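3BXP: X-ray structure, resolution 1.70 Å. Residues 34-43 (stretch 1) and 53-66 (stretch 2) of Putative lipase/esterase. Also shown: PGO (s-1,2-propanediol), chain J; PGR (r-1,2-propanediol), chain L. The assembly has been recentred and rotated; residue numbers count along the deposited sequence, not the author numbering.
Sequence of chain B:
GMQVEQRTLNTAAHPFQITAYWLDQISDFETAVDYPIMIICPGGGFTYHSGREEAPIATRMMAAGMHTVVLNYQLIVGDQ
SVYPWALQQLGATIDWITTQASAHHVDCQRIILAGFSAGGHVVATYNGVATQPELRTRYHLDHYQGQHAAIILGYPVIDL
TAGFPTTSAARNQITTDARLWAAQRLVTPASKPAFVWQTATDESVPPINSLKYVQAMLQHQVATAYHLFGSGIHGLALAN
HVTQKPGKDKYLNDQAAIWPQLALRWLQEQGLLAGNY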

# COMPACT_ATOMS: atom_id res chain seq x y z
N ASP B 34 5.75 31.53 3.47
CA ASP B 34 4.41 31.05 3.20
C ASP B 34 4.39 29.55 3.39
O ASP B 34 5.17 28.82 2.76
N TYR B 35 3.57 29.10 4.33
CA TYR B 35 3.48 27.68 4.69
C TYR B 35 2.44 26.99 3.85
O TYR B 35 1.39 27.57 3.52
N PRO B 36 2.70 25.72 3.49
CA PRO B 36 1.63 24.89 2.97
C PRO B 36 0.47 24.78 3.95
O PRO B 36 0.57 25.11 5.12
N ILE B 37 -0.66 24.30 3.46
CA ILE B 37 -1.86 24.21 4.31
C ILE B 37 -2.62 22.93 3.99
O ILE B 37 -2.81 22.55 2.81
N MSE B 38 -3.05 22.27 5.03
CA MSE B 38 -3.85 21.05 4.90
C MSE B 38 -5.26 21.33 5.36
O MSE B 38 -5.49 21.71 6.49
N ILE B 39 -6.20 21.02 4.48
CA ILE B 39 -7.64 21.07 4.80
C ILE B 39 -8.16 19.67 5.11
O ILE B 39 -8.09 18.77 4.25
N ILE B 40 -8.66 19.51 6.31
CA ILE B 40 -9.04 18.19 6.87
C ILE B 40 -10.56 18.04 6.83
O ILE B 40 -11.31 18.88 7.42
N CYS B 41 -11.02 17.05 6.05
CA CYS B 41 -12.41 16.66 6.02
C CYS B 41 -12.53 15.45 6.96
O CYS B 41 -12.03 14.40 6.65
N PRO B 42 -13.14 15.62 8.14
CA PRO B 42 -13.19 14.57 9.17
C PRO B 42 -13.99 13.32 8.79
O PRO B 42 -14.81 13.34 7.82
N GLY B 43 -13.82 12.25 9.54
CA GLY B 43 -14.77 11.11 9.41
C GLY B 43 -16.11 11.35 10.04
O GLY B 43 -16.46 12.48 10.33
N GLU B 53 -9.61 11.16 15.97
CA GLU B 53 -8.37 10.88 15.22
C GLU B 53 -7.86 12.16 14.56
O GLU B 53 -6.66 12.38 14.42
N GLU B 54 -8.80 13.04 14.20
CA GLU B 54 -8.49 14.23 13.43
C GLU B 54 -7.69 15.26 14.23
O GLU B 54 -6.80 15.94 13.71
N ALA B 55 -8.05 15.46 15.48
CA ALA B 55 -7.32 16.45 16.26
C ALA B 55 -5.81 16.14 16.39
O ALA B 55 -4.97 17.02 16.13
N PRO B 56 -5.44 14.91 16.77
CA PRO B 56 -4.01 14.54 16.81
C PRO B 56 -3.28 14.65 15.47
O PRO B 56 -2.15 15.08 15.41
N ILE B 57 -3.95 14.25 14.40
CA ILE B 57 -3.39 14.39 13.05
C ILE B 57 -3.08 15.87 12.73
O ILE B 57 -2.00 16.17 12.22
N ALA B 58 -4.02 16.79 13.03
CA ALA B 58 -3.85 18.23 12.82
C ALA B 58 -2.62 18.69 13.53
O ALA B 58 -1.78 19.37 12.96
N THR B 59 -2.51 18.26 14.77
CA THR B 59 -1.36 18.65 15.64
C THR B 59 -0.04 18.21 15.02
O THR B 59 0.92 18.98 14.91
N ARG B 60 -0.01 16.95 14.61
CA ARG B 60 1.20 16.34 14.02
C ARG B 60 1.58 17.07 12.72
O ARG B 60 2.75 17.39 12.48
N MSE B 61 0.58 17.35 11.90
CA MSE B 61 0.84 17.95 10.57
C MSE B 61 1.38 19.35 10.76
O MSE B 61 2.36 19.73 10.13
N MSE B 62 0.80 20.09 11.69
CA MSE B 62 1.29 21.43 11.99
C MSE B 62 2.71 21.44 12.47
O MSE B 62 3.48 22.32 12.07
N ALA B 63 3.07 20.46 13.31
CA ALA B 63 4.43 20.41 13.85
C ALA B 63 5.43 20.25 12.72
O ALA B 63 6.63 20.56 12.89
N ALA B 64 4.96 19.79 11.57
CA ALA B 64 5.82 19.68 10.39
C ALA B 64 6.01 20.99 9.62
O ALA B 64 6.82 21.08 8.69
N GLY B 65 5.29 22.03 10.02
CA GLY B 65 5.35 23.35 9.35
C GLY B 65 4.27 23.63 8.33
O GLY B 65 4.53 24.08 7.21
N MSE B 66 3.03 23.34 8.72
CA MSE B 66 1.87 23.59 7.88
C MSE B 66 0.76 24.24 8.66
O MSE B 66 0.60 24.02 9.87

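What holds the far end of the strand to the start of stretch 2? Strand 35-41 and helix 54-63 run nearly antiparallel, their N-to-C directions 170° apart, so Glu54 lies near Pro42 and Gly43. Its CA-to-CB bond points toward stretch 1, and chi1 m with chi2 p brings OE2 to 2.8 Å from Gly43 N. That hydrogen bond is almost straight, at 175°, and is the only one between the stretches. The aliphatic part of Glu54 also packs, with CG 3.8 Å from Pro42 CB and 4.2 Å from Ile40 CG2.

Which side chains fill the middle? Met38 and Ile40 point toward the helix, Ile37 and Cys41 point away, and Ile39, between Met38 and Ile40, is out of reach, so the strand offers the helix one apolar side. Ile40 (m, t) sets CD1 3.9 Å from Ala58 CB, an apolar contact. Met38, a selenomethionine with rotamer t, t, m, places SE 3.6 Å from Met61 CG. Met61 starts toward the strand, but its end leads away.

Why does Met66 cover the most surface? It lies beyond the helix, beside the beginning of the strand, with Met66 CA 5.1 Å from Pro36 CA. Its selenomethionine side chain leaves sideways with chi1 m and chi2 t, extending along the strand: CG lies 4.2 Å from Pro36 CB, and CE reaches Met38 CE at 3.5 Å. A CA-H...O contact joins Met66 CA to Pro36 O at 3.4 Å. Just before it, Gly65 turns with positive phi, and its O sits 3.5 Å from Pro36 CD and 3.7 Å from Tyr35 CD1.

Do the bound diols join the two stretches? Each hydrogen-bonds to one stretch: PGO O2 lies 2.6 Å from Thr59 OG1, while PGR O1 lies 2.7 Å from Asp34 OD2. Both probably come from the crystallisation liquor.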

# COMPACT_ATOMS: atom_id res chain seq x y z
CB ASP B 34 3.92 31.47 1.80
CG ASP B 34 3.68 32.95 1.70
OD1 ASP B 34 3.27 33.61 2.68
OD2 ASP B 34 3.87 33.45 0.59
CB TYR B 35 3.07 27.46 6.16
CG TYR B 35 3.98 28.05 7.20
CD1 TYR B 35 5.32 27.74 7.25
CD2 TYR B 35 3.46 28.89 8.17
CE1 TYR B 35 6.14 28.32 8.24
CE2 TYR B 35 4.24 29.43 9.15
CZ TYR B 35 5.56 29.16 9.20
OH TYR B 35 6.28 29.74 10.24
CB PRO B 36 2.28 23.47 2.81
CG PRO B 36 3.74 23.66 2.96
CD PRO B 36 3.89 24.93 3.83
CB ILE B 37 -2.78 25.49 4.10
CG1 ILE B 37 -4.08 25.46 4.95
CG2 ILE B 37 -3.22 25.66 2.63
CD1 ILE B 37 -4.56 26.82 5.34
CB MSE B 38 -3.30 19.91 5.76
CG MSE B 38 -4.01 18.65 5.51
SE MSE B 38 -3.15 17.16 6.43
CE MSE B 38 -1.44 17.17 5.47
CB ILE B 39 -8.47 21.59 3.60
CG1 ILE B 39 -8.03 22.99 3.15
CG2 ILE B 39 -10.00 21.57 3.96
CD1 ILE B 39 -8.71 23.39 1.77
CB ILE B 40 -8.50 17.99 8.31
CG1 ILE B 40 -6.97 17.93 8.36
CG2 ILE B 40 -9.10 16.69 8.91
CD1 ILE B 40 -6.40 18.12 9.78
CB CYS B 41 -12.87 16.33 4.60
SG CYS B 41 -12.92 17.79 3.57
CB PRO B 42 -13.86 15.26 10.37
CG PRO B 42 -13.78 16.72 10.09
CD PRO B 42 -13.79 16.88 8.61
CB GLU B 53 -8.64 9.79 14.17
CG GLU B 53 -9.03 8.47 14.80
CD GLU B 53 -10.47 8.38 15.24
OE1 GLU B 53 -11.32 9.07 14.69
OE2 GLU B 53 -10.77 7.57 16.16
CB GLU B 54 -9.78 14.87 12.92
CG GLU B 54 -10.53 14.07 11.81
CD GLU B 54 -11.25 12.79 12.29
OE1 GLU B 54 -11.32 12.53 13.50
OE2 GLU B 54 -11.83 12.03 11.45
CB ALA B 55 -7.99 16.70 17.63
CB PRO B 56 -4.05 13.08 17.24
CG PRO B 56 -5.30 12.87 17.89
CD PRO B 56 -6.29 13.85 17.36
CB ILE B 57 -4.41 13.82 12.00
CG1 ILE B 57 -4.49 12.28 12.14
CG2 ILE B 57 -4.05 14.27 10.57
CD1 ILE B 57 -5.62 11.63 11.32
CB ALA B 58 -5.07 19.00 13.31
CB THR B 59 -1.56 18.06 17.06
OG1 THR B 59 -2.77 18.58 17.63
CG2 THR B 59 -0.37 18.36 18.01
CB ARG B 60 0.97 14.85 13.76
CG ARG B 60 2.15 14.07 13.17
CD ARG B 60 3.38 14.17 14.02
NE ARG B 60 4.64 13.75 13.38
CZ ARG B 60 5.51 14.57 12.81
NH1 ARG B 60 5.25 15.87 12.72
NH2 ARG B 60 6.66 14.11 12.31
CB MSE B 61 -0.41 17.96 9.69
CG MSE B 61 -0.74 16.58 9.10
SE MSE B 61 0.62 15.29 8.49
CE MSE B 61 1.23 14.60 10.20
CB MSE B 62 0.39 22.15 12.96
CG MSE B 62 -0.94 22.35 12.30
SE MSE B 62 -2.01 23.42 13.33
CE MSE B 62 -1.13 25.13 12.92
CB ALA B 63 4.58 19.27 14.90
CB ALA B 64 5.30 18.59 9.41
CB MSE B 66 1.37 22.27 7.33
CG MSE B 66 2.42 21.56 6.52
SE MSE B 66 1.63 19.89 5.84
CE MSE B 66 0.25 19.92 6.74
C1 PGO J . -5.84 20.21 17.10
C2 PGO J . -4.85 21.37 17.20
C3 PGO J . -4.40 21.86 15.83
O1 PGO J . -6.64 20.50 15.95
O2 PGO J . -3.67 21.02 17.91
C1 PGR L . 0.52 33.79 -1.11
C2 PGR L . 0.56 35.30 -1.05
C3 PGR L . 2.01 35.77 -1.16
O1 PGR L . 1.23 33.45 0.06
O2 PGR L . -0.30 35.74 -2.11